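Local coordinates for protein ZmpA Glycopeptidase (Clostridium perfringens, PDB 6XSX) that probably hydrolyses glycosylated proteins as a glycopeptidase of the M60 metalloprotease family, this chain being the catalytic module of a much longer multidomain protein, at residues R308-W322 / L431-G443. Residues are numbered along the deposited sequence; the frame is centred on the assembly and turned at random.
Sequences RIKGVPSNITRQNLW and LWYANDKMYLNKG. With EDO (1,2-ethanediol), chain E.
A buried carboxylate in the turn that leads into helix 437-440, gripped by donors from the short helix 315-318 and from the start of helix 321-331, joins the helical part of the catalytic module to the linker ahead of the C-terminal beta strands, where Tyr433 OH bonds Glu482. The case illustrates how one oxygen of Asp436 can gather several partners. Thr317 OG1 donates to Asp436 OD2 at 2.7 Å on the anti side, somewhat out of the carboxylate plane. Trp322 NE1, 3.1 Å from Asp436 OD2, arrives from the same face but straight above the carboxylate plane; the bond is nearly linear (167°) and lies in the indole plane, leaving ring and carboxylate almost perpendicular. Ser314 OG lies 2.5 Å from Asp436 OD2, too short for a confident reading, while serving as a weak N-cap acceptor for Ile316 N. The other oxygen, OD1, is held by Trp356 of helix 347-361, so both ends of the carboxylate are satisfied, which would probably stabilise its charge.

The indole is sandwiched: Asn435 CA sits over one face, 3.8 Å from the centroid of the six-membered ring of Trp322, and Ile316 CG2 covers the opposite face. Asn435 OD1 in turn caps Lys437 N.

Further along, Tyr439 chi1 of 71° sets CG between the backbone N and the carbonyl carbon, which turns the ring against Arg308. Arg308 CG makes a CH-pi contact over one face, its extended chain carrying the guanidinium onward to Gln359 O. At the ring's edge, Tyr439 OH donates to Val312 O at 2.7 Å, with the hydroxyl tilted 24° from that carbonyl's plane.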
ATOM      1  N   ARG A 308      -8.285   7.822   0.900  1.00 22.43           N
ATOM      2  CA  ARG A 308      -9.620   8.035   1.442  1.00 24.08           C
ATOM      3  C   ARG A 308      -9.571   8.277   2.952  1.00 22.18           C
ATOM      4  O   ARG A 308     -10.244   9.179   3.443  1.00 20.86           O
ATOM      5  CB  ARG A 308     -10.540   6.853   1.131  1.00 25.47           C
ATOM      6  CG  ARG A 308     -11.909   6.955   1.785  1.00 28.77           C
ATOM      7  CD  ARG A 308     -12.569   5.590   1.834  1.00 32.22           C
ATOM      8  NE  ARG A 308     -13.997   5.671   2.108  1.00 35.94           N
ATOM      9  CZ  ARG A 308     -14.868   4.670   1.988  1.00 35.09           C
ATOM     10  NH1 ARG A 308     -14.472   3.466   1.601  1.00 36.82           N
ATOM     11  NH2 ARG A 308     -16.138   4.879   2.267  1.00 35.83           N
ATOM     12  N   ILE A 309      -8.784   7.480   3.691  1.00 21.20           N
ATOM     13  CA  ILE A 309      -8.848   7.603   5.144  1.00 22.14           C
ATOM     14  C   ILE A 309      -8.240   8.924   5.610  1.00 22.69           C
ATOM     15  O   ILE A 309      -8.435   9.287   6.758  1.00 25.70           O
ATOM     16  CB  ILE A 309      -8.257   6.393   5.897  1.00 22.63           C
ATOM     17  CG1 ILE A 309      -6.746   6.250   5.678  1.00 23.92           C
ATOM     18  CG2 ILE A 309      -9.030   5.128   5.560  1.00 22.63           C
ATOM     19  CD1 ILE A 309      -6.128   5.061   6.373  1.00 23.99           C
ATOM     20  N   LYS A 310      -7.535   9.646   4.723  1.00 22.77           N
ATOM     21  CA  LYS A 310      -6.953  10.935   5.075  1.00 23.02           C
ATOM     22  C   LYS A 310      -7.780  12.087   4.498  1.00 22.68           C
ATOM     23  O   LYS A 310      -7.426  13.249   4.682  1.00 22.07           O
ATOM     24  CB  LYS A 310      -5.493  11.027   4.612  1.00 24.45           C
ATOM     25  CG  LYS A 310      -4.480  10.184   5.387  1.00 25.15           C
ATOM     26  CD  LYS A 310      -3.011  10.569   5.141  1.00 26.73           C
ATOM     27  CE  LYS A 310      -2.647  10.764   3.681  1.00 27.53           C
ATOM     28  NZ  LYS A 310      -2.659   9.496   2.906  1.00 28.12           N
ATOM     29  N   GLY A 311      -8.885  11.771   3.803  1.00 22.88           N
ATOM     30  CA  GLY A 311      -9.728  12.786   3.177  1.00 21.66           C
ATOM     31  C   GLY A 311      -9.118  13.354   1.894  1.00 21.72           C
ATOM     32  O   GLY A 311      -9.503  14.421   1.428  1.00 22.42           O
ATOM     33  N   VAL A 312      -8.142  12.644   1.326  1.00 22.85           N
ATOM     34  CA  VAL A 312      -7.442  13.130   0.148  1.00 23.73           C
ATOM     35  C   VAL A 312      -8.184  12.601  -1.078  1.00 24.57           C
ATOM     36  O   VAL A 312      -8.527  11.415  -1.123  1.00 25.89           O
ATOM     37  CB  VAL A 312      -5.967  12.677   0.164  1.00 23.40           C
ATOM     38  CG1 VAL A 312      -5.274  12.887  -1.170  1.00 22.39           C
ATOM     39  CG2 VAL A 312      -5.183  13.348   1.286  1.00 22.79           C
ATOM     40  N   PRO A 313      -8.488  13.459  -2.082  1.00 23.39           N
ATOM     41  CA  PRO A 313      -9.084  12.986  -3.332  1.00 22.25           C
ATOM     42  C   PRO A 313      -8.228  11.875  -3.938  1.00 22.94           C
ATOM     43  O   PRO A 313      -7.029  12.052  -4.137  1.00 23.87           O
ATOM     44  CB  PRO A 313      -9.103  14.250  -4.206  1.00 21.87           C
ATOM     45  CG  PRO A 313      -9.211  15.386  -3.186  1.00 23.23           C
ATOM     46  CD  PRO A 313      -8.342  14.928  -2.030  1.00 21.68           C
ATOM     47  N   SER A 314      -8.861  10.724  -4.220  1.00 23.08           N
ATOM     48  CA  SER A 314      -8.141   9.559  -4.703  1.00 23.16           C
ATOM     49  C   SER A 314      -7.464   9.853  -6.040  1.00 24.52           C
ATOM     50  O   SER A 314      -7.810  10.808  -6.736  1.00 25.73           O
ATOM     51  CB  SER A 314      -9.023   8.336  -4.783  1.00 24.99           C
ATOM     52  OG  SER A 314      -9.599   8.199  -6.075  1.00 24.06           O
ATOM     53  N   ASN A 315      -6.482   9.014  -6.381  1.00 24.20           N
ATOM     54  CA  ASN A 315      -5.770   9.137  -7.642  1.00 25.23           C
ATOM     55  C   ASN A 315      -6.773   9.126  -8.795  1.00 24.06           C
ATOM     56  O   ASN A 315      -6.556   9.750  -9.831  1.00 21.21           O
ATOM     57  CB  ASN A 315      -4.753   8.008  -7.812  1.00 25.36           C
ATOM     58  CG  ASN A 315      -3.580   8.377  -8.694  1.00 26.71           C
ATOM     59  OD1 ASN A 315      -3.418   9.537  -9.077  1.00 27.04           O
ATOM     60  ND2 ASN A 315      -2.740   7.397  -8.992  1.00 26.38           N
ATOM     61  N   ILE A 316      -7.892   8.424  -8.599  1.00 24.20           N
ATOM     62  CA  ILE A 316      -8.885   8.357  -9.656  1.00 24.38           C
ATOM     63  C   ILE A 316      -9.457   9.756  -9.908  1.00 24.57           C
ATOM     64  O   ILE A 316      -9.701  10.125 -11.060  1.00 25.48           O
ATOM     65  CB  ILE A 316      -9.935   7.256  -9.401  1.00 23.69           C
ATOM     66  CG1 ILE A 316      -9.258   5.883  -9.283  1.00 23.79           C
ATOM     67  CG2 ILE A 316     -10.980   7.268 -10.502  1.00 22.36           C
ATOM     68  CD1 ILE A 316     -10.190   4.735  -8.944  1.00 22.97           C
ATOM     69  N   THR A 317      -9.620  10.554  -8.844  1.00 23.48           N
ATOM     70  CA  THR A 317      -9.988  11.955  -9.024  1.00 23.02           C
ATOM     71  C   THR A 317      -8.800  12.730  -9.590  1.00 23.98           C
ATOM     72  O   THR A 317      -8.954  13.520 -10.520  1.00 25.25           O
ATOM     73  CB  THR A 317     -10.517  12.583  -7.728  1.00 22.44           C
ATOM     74  OG1 THR A 317     -11.760  11.945  -7.433  1.00 23.61           O
ATOM     75  CG2 THR A 317     -10.723  14.083  -7.827  1.00 20.80           C
ATOM     76  N   ARG A 318      -7.611  12.486  -9.030  1.00 23.97           N
ATOM     77  CA  ARG A 318      -6.421  13.235  -9.399  1.00 24.90           C
ATOM     78  C   ARG A 318      -6.172  13.111 -10.905  1.00 24.92           C
ATOM     79  O   ARG A 318      -5.837  14.099 -11.544  1.00 23.62           O
ATOM     80  CB  ARG A 318      -5.247  12.851  -8.490  1.00 25.44           C
ATOM     81  CG  ARG A 318      -4.038  13.772  -8.581  1.00 26.03           C
ATOM     82  CD  ARG A 318      -3.019  13.556  -7.468  1.00 28.02           C
ATOM     83  NE  ARG A 318      -2.511  12.190  -7.322  1.00 26.69           N
ATOM     84  CZ  ARG A 318      -2.912  11.331  -6.385  1.00 26.89           C
ATOM     85  NH1 ARG A 318      -2.383  10.118  -6.323  1.00 27.25           N
ATOM     86  NH2 ARG A 318      -3.835  11.685  -5.507  1.00 25.73           N
ATOM     87  N   GLN A 319      -6.386  11.918 -11.479  1.00 25.71           N
ATOM     88  CA  GLN A 319      -6.193  11.709 -12.908  1.00 26.71           C
ATOM     89  C   GLN A 319      -7.462  12.029 -13.707  1.00 26.97           C
ATOM     90  O   GLN A 319      -7.536  11.690 -14.884  1.00 26.82           O
ATOM     91  CB  GLN A 319      -5.759  10.271 -13.216  1.00 28.52           C
ATOM     92  CG  GLN A 319      -4.572   9.767 -12.403  1.00 30.78           C
ATOM     93  CD  GLN A 319      -3.332  10.606 -12.578  1.00 34.25           C
ATOM     94  OE1 GLN A 319      -2.809  11.177 -11.621  1.00 38.47           O
ATOM     95  NE2 GLN A 319      -2.860  10.703 -13.809  1.00 36.34           N
ATOM     96  N   ASN A 320      -8.465  12.655 -13.077  1.00 27.12           N
ATOM     97  CA  ASN A 320      -9.662  13.120 -13.771  1.00 28.52           C
ATOM     98  C   ASN A 320     -10.386  11.978 -14.490  1.00 26.59           C
ATOM     99  O   ASN A 320     -11.038  12.210 -15.507  1.00 24.43           O
ATOM    100  CB  ASN A 320      -9.339  14.189 -14.828  1.00 34.84           C
ATOM    101  CG  ASN A 320      -8.603  15.414 -14.321  1.00 39.84           C
ATOM    102  OD1 ASN A 320      -8.834  15.877 -13.207  1.00 46.06           O
ATOM    103  ND2 ASN A 320      -7.731  15.975 -15.147  1.00 45.12           N
ATOM    104  N   LEU A 321     -10.275  10.747 -13.971  1.00 24.41           N
ATOM    105  CA  LEU A 321     -10.746   9.576 -14.696  1.00 24.37           C
ATOM    106  C   LEU A 321     -12.242   9.344 -14.490  1.00 22.71           C
ATOM    107  O   LEU A 321     -12.888   8.721 -15.330  1.00 22.22           O
ATOM    108  CB  LEU A 321      -9.942   8.343 -14.272  1.00 24.73           C
ATOM    109  CG  LEU A 321      -8.476   8.328 -14.711  1.00 25.92           C
ATOM    110  CD1 LEU A 321      -7.805   7.026 -14.294  1.00 25.58           C
ATOM    111  CD2 LEU A 321      -8.350   8.531 -16.219  1.00 25.45           C
ATOM    112  N   TRP A 322     -12.783   9.799 -13.357  1.00 21.77           N
ATOM    113  CA  TRP A 322     -14.218   9.681 -13.143  1.00 21.56           C
ATOM    114  C   TRP A 322     -14.946  10.310 -14.329  1.00 20.76           C
ATOM    115  O   TRP A 322     -15.802   9.666 -14.938  1.00 20.01           O
ATOM    116  CB  TRP A 322     -14.656  10.332 -11.826  1.00 20.90           C
ATOM    117  CG  TRP A 322     -14.141   9.714 -10.558  1.00 20.71           C
ATOM    118  CD1 TRP A 322     -13.387  10.335  -9.602  1.00 20.66           C
ATOM    119  CD2 TRP A 322     -14.383   8.382 -10.067  1.00 21.34           C
ATOM    120  NE1 TRP A 322     -13.145   9.493  -8.552  1.00 20.40           N
ATOM    121  CE2 TRP A 322     -13.743   8.284  -8.808  1.00 20.80           C
ATOM    122  CE3 TRP A 322     -15.086   7.270 -10.555  1.00 21.27           C
ATOM    123  CZ2 TRP A 322     -13.774   7.116  -8.045  1.00 19.95           C
ATOM    124  CZ3 TRP A 322     -15.118   6.117  -9.797  1.00 21.99           C
ATOM    125  CH2 TRP A 322     -14.472   6.044  -8.558  1.00 22.16           C
ATOM    126  N   LEU A 431     -24.747   1.184  -8.536  1.00 19.93           N
ATOM    127  CA  LEU A 431     -23.495   1.233  -7.799  1.00 19.98           C
ATOM    128  C   LEU A 431     -22.385   1.804  -8.680  1.00 20.41           C
ATOM    129  O   LEU A 431     -21.409   2.334  -8.158  1.00 20.42           O
ATOM    130  CB  LEU A 431     -23.147  -0.172  -7.300  1.00 20.36           C
ATOM    131  CG  LEU A 431     -24.152  -0.830  -6.350  1.00 20.22           C
ATOM    132  CD1 LEU A 431     -23.691  -2.236  -6.011  1.00 20.61           C
ATOM    133  CD2 LEU A 431     -24.339  -0.016  -5.072  1.00 19.09           C
ATOM    134  N   TRP A 432     -22.552   1.725 -10.009  1.00 19.30           N
ATOM    135  CA  TRP A 432     -21.529   2.209 -10.928  1.00 19.82           C
ATOM    136  C   TRP A 432     -21.467   3.736 -10.966  1.00 19.92           C
ATOM    137  O   TRP A 432     -20.620   4.290 -11.661  1.00 20.74           O
ATOM    138  CB  TRP A 432     -21.706   1.630 -12.338  1.00 19.50           C
ATOM    139  CG  TRP A 432     -23.129   1.661 -12.809  1.00 19.17           C
ATOM    140  CD1 TRP A 432     -23.729   2.637 -13.549  1.00 19.12           C
ATOM    141  CD2 TRP A 432     -24.146   0.679 -12.540  1.00 19.44           C
ATOM    142  NE1 TRP A 432     -25.044   2.328 -13.774  1.00 18.91           N
ATOM    143  CE2 TRP A 432     -25.331   1.132 -13.168  1.00 19.07           C
ATOM    144  CE3 TRP A 432     -24.173  -0.534 -11.835  1.00 19.30           C
ATOM    145  CZ2 TRP A 432     -26.526   0.410 -13.113  1.00 19.13           C
ATOM    146  CZ3 TRP A 432     -25.357  -1.241 -11.772  1.00 19.47           C
ATOM    147  CH2 TRP A 432     -26.515  -0.776 -12.404  1.00 19.68           C
ATOM    148  N   TYR A 433     -22.346   4.418 -10.223  1.00 19.10           N
ATOM    149  CA  TYR A 433     -22.252   5.870 -10.119  1.00 18.11           C
ATOM    150  C   TYR A 433     -21.376   6.282  -8.930  1.00 18.45           C
ATOM    151  O   TYR A 433     -21.143   7.473  -8.732  1.00 17.85           O
ATOM    152  CB  TYR A 433     -23.634   6.529 -10.026  1.00 19.45           C
ATOM    153  CG  TYR A 433     -24.489   6.505 -11.275  1.00 19.80           C
ATOM    154  CD1 TYR A 433     -23.930   6.366 -12.538  1.00 19.60           C
ATOM    155  CD2 TYR A 433     -25.865   6.670 -11.199  1.00 20.19           C
ATOM    156  CE1 TYR A 433     -24.712   6.339 -13.682  1.00 19.60           C
ATOM    157  CE2 TYR A 433     -26.664   6.650 -12.335  1.00 19.93           C
ATOM    158  CZ  TYR A 433     -26.084   6.487 -13.582  1.00 20.41           C
ATOM    159  OH  TYR A 433     -26.854   6.466 -14.710  1.00 21.68           O
ATOM    160  N   ALA A 434     -20.889   5.311  -8.134  1.00 18.02           N
ATOM    161  CA  ALA A 434     -20.044   5.639  -6.992  1.00 17.88           C
ATOM    162  C   ALA A 434     -18.824   6.427  -7.462  1.00 17.76           C
ATOM    163  O   ALA A 434     -18.264   6.133  -8.519  1.00 17.90           O
ATOM    164  CB  ALA A 434     -19.609   4.393  -6.250  1.00 17.11           C
ATOM    165  N   ASN A 435     -18.432   7.422  -6.657  1.00 17.78           N
ATOM    166  CA  ASN A 435     -17.248   8.233  -6.912  1.00 18.46           C
ATOM    167  C   ASN A 435     -16.777   8.863  -5.601  1.00 19.06           C
ATOM    168  O   ASN A 435     -17.470   8.791  -4.589  1.00 20.23           O
ATOM    169  CB  ASN A 435     -17.480   9.241  -8.045  1.00 17.74           C
ATOM    170  CG  ASN A 435     -18.431  10.352  -7.664  1.00 18.36           C
ATOM    171  OD1 ASN A 435     -18.038  11.281  -6.967  1.00 19.19           O
ATOM    172  ND2 ASN A 435     -19.682  10.266  -8.100  1.00 18.40           N
ATOM    173  N   ASP A 436     -15.588   9.478  -5.640  1.00 19.11           N
ATOM    174  CA  ASP A 436     -14.893   9.996  -4.475  1.00 19.24           C
ATOM    175  C   ASP A 436     -15.710  11.030  -3.700  1.00 19.94           C
ATOM    176  O   ASP A 436     -15.445  11.220  -2.513  1.00 21.80           O
ATOM    177  CB  ASP A 436     -13.487  10.506  -4.823  1.00 19.63           C
ATOM    178  CG  ASP A 436     -12.540   9.410  -5.289  1.00 19.18           C
ATOM    179  OD1 ASP A 436     -12.813   8.239  -5.012  1.00 20.07           O
ATOM    180  OD2 ASP A 436     -11.554   9.735  -5.946  1.00 20.85           O
ATOM    181  N   LYS A 437     -16.692  11.690  -4.336  1.00 19.18           N
ATOM    182  CA  LYS A 437     -17.504  12.663  -3.608  1.00 19.72           C
ATOM    183  C   LYS A 437     -18.175  12.022  -2.391  1.00 18.78           C
ATOM    184  O   LYS A 437     -18.448  12.704  -1.404  1.00 18.32           O
ATOM    185  CB  LYS A 437     -18.523  13.368  -4.508  1.00 19.37           C
ATOM    186  CG  LYS A 437     -17.905  14.259  -5.575  1.00 22.76           C
ATOM    187  CD  LYS A 437     -18.830  15.366  -6.043  1.00 24.06           C
ATOM    188  CE  LYS A 437     -19.204  16.327  -4.936  1.00 24.58           C
ATOM    189  NZ  LYS A 437     -20.176  17.338  -5.416  1.00 26.91           N
ATOM    190  N   MET A 438     -18.386  10.703  -2.451  1.00 18.46           N
ATOM    191  CA  MET A 438     -19.066   9.963  -1.393  1.00 18.82           C
ATOM    192  C   MET A 438     -18.331  10.111  -0.055  1.00 19.41           C
ATOM    193  O   MET A 438     -18.979  10.082   0.984  1.00 19.95           O
ATOM    194  CB  MET A 438     -19.217   8.477  -1.743  1.00 17.28           C
ATOM    195  CG  MET A 438     -20.262   8.205  -2.830  1.00 16.87           C
ATOM    196  SD  MET A 438     -20.112   6.516  -3.488  1.00 17.23           S
ATOM    197  CE  MET A 438     -20.577   5.574  -2.033  1.00 16.58           C
ATOM    198  N   TYR A 439     -16.996  10.281  -0.075  1.00 19.15           N
ATOM    199  CA  TYR A 439     -16.272  10.601   1.150  1.00 19.33           C
ATOM    200  C   TYR A 439     -15.874  12.077   1.217  1.00 19.63           C
ATOM    201  O   TYR A 439     -15.846  12.649   2.310  1.00 19.55           O
ATOM    202  CB  TYR A 439     -15.113   9.638   1.433  1.00 18.76           C
ATOM    203  CG  TYR A 439     -13.915   9.755   0.522  1.00 18.36           C
ATOM    204  CD1 TYR A 439     -13.791   8.937  -0.591  1.00 18.06           C
ATOM    205  CD2 TYR A 439     -12.901  10.667   0.768  1.00 18.83           C
ATOM    206  CE1 TYR A 439     -12.697   9.019  -1.437  1.00 18.66           C
ATOM    207  CE2 TYR A 439     -11.795  10.765  -0.066  1.00 19.11           C
ATOM    208  CZ  TYR A 439     -11.691   9.934  -1.173  1.00 19.57           C
ATOM    209  OH  TYR A 439     -10.604   9.996  -2.004  1.00 19.80           O
ATOM    210  N   LEU A 440     -15.551  12.684   0.064  1.00 19.40           N
ATOM    211  CA  LEU A 440     -15.062  14.059   0.031  1.00 19.64           C
ATOM    212  C   LEU A 440     -16.116  15.060   0.519  1.00 20.87           C
ATOM    213  O   LEU A 440     -15.760  16.096   1.086  1.00 21.98           O
ATOM    214  CB  LEU A 440     -14.585  14.406  -1.384  1.00 19.31           C
ATOM    215  CG  LEU A 440     -13.269  13.752  -1.812  1.00 19.55           C
ATOM    216  CD1 LEU A 440     -13.038  13.944  -3.303  1.00 19.04           C
ATOM    217  CD2 LEU A 440     -12.089  14.292  -1.007  1.00 18.93           C
ATOM    218  N   ASN A 441     -17.404  14.754   0.305  1.00 21.27           N
ATOM    219  CA  ASN A 441     -18.493  15.649   0.686  1.00 22.05           C
ATOM    220  C   ASN A 441     -18.555  15.819   2.203  1.00 23.34           C
ATOM    221  O   ASN A 441     -19.015  16.859   2.675  1.00 24.38           O
ATOM    222  CB  ASN A 441     -19.868  15.118   0.275  1.00 20.78           C
ATOM    223  CG  ASN A 441     -20.273  15.477  -1.139  1.00 21.72           C
ATOM    224  OD1 ASN A 441     -19.875  16.508  -1.662  1.00 24.26           O
ATOM    225  ND2 ASN A 441     -21.079  14.641  -1.765  1.00 22.12           N
ATOM    226  N   LYS A 442     -18.126  14.789   2.950  1.00 22.66           N
ATOM    227  CA  LYS A 442     -18.381  14.697   4.384  1.00 24.94           C
ATOM    228  C   LYS A 442     -19.834  15.065   4.673  1.00 24.24           C
ATOM    229  O   LYS A 442     -20.097  15.944   5.489  1.00 24.19           O
ATOM    230  CB  LYS A 442     -17.523  15.696   5.168  1.00 26.69           C
ATOM    231  CG  LYS A 442     -16.015  15.564   5.027  1.00 28.52           C
ATOM    232  CD  LYS A 442     -15.326  16.558   5.930  1.00 30.68           C
ATOM    233  CE  LYS A 442     -14.052  17.112   5.337  1.00 34.90           C
ATOM    234  NZ  LYS A 442     -12.856  16.514   5.979  1.00 38.34           N
ATOM    235  N   GLY A 443     -20.771  14.416   3.974  1.00 23.22           N
ATOM    236  CA  GLY A 443     -22.181  14.742   4.094  1.00 22.23           C
ATOM    237  C   GLY A 443     -22.992  13.507   4.461  1.00 22.99           C
ATOM    238  O   GLY A 443     -22.453  12.545   5.011  1.00 22.03           O
TER
HETATM  239  C1  EDO E1304     -22.630  17.191  -8.472  1.00 33.99           C
HETATM  240  O1  EDO E1304     -21.857  16.561  -7.463  1.00 34.12           O
HETATM  241  C2  EDO E1304     -22.394  18.650  -8.606  1.00 30.89           C
HETATM  242  O2  EDO E1304     -21.783  19.215  -7.477  1.00 34.49           O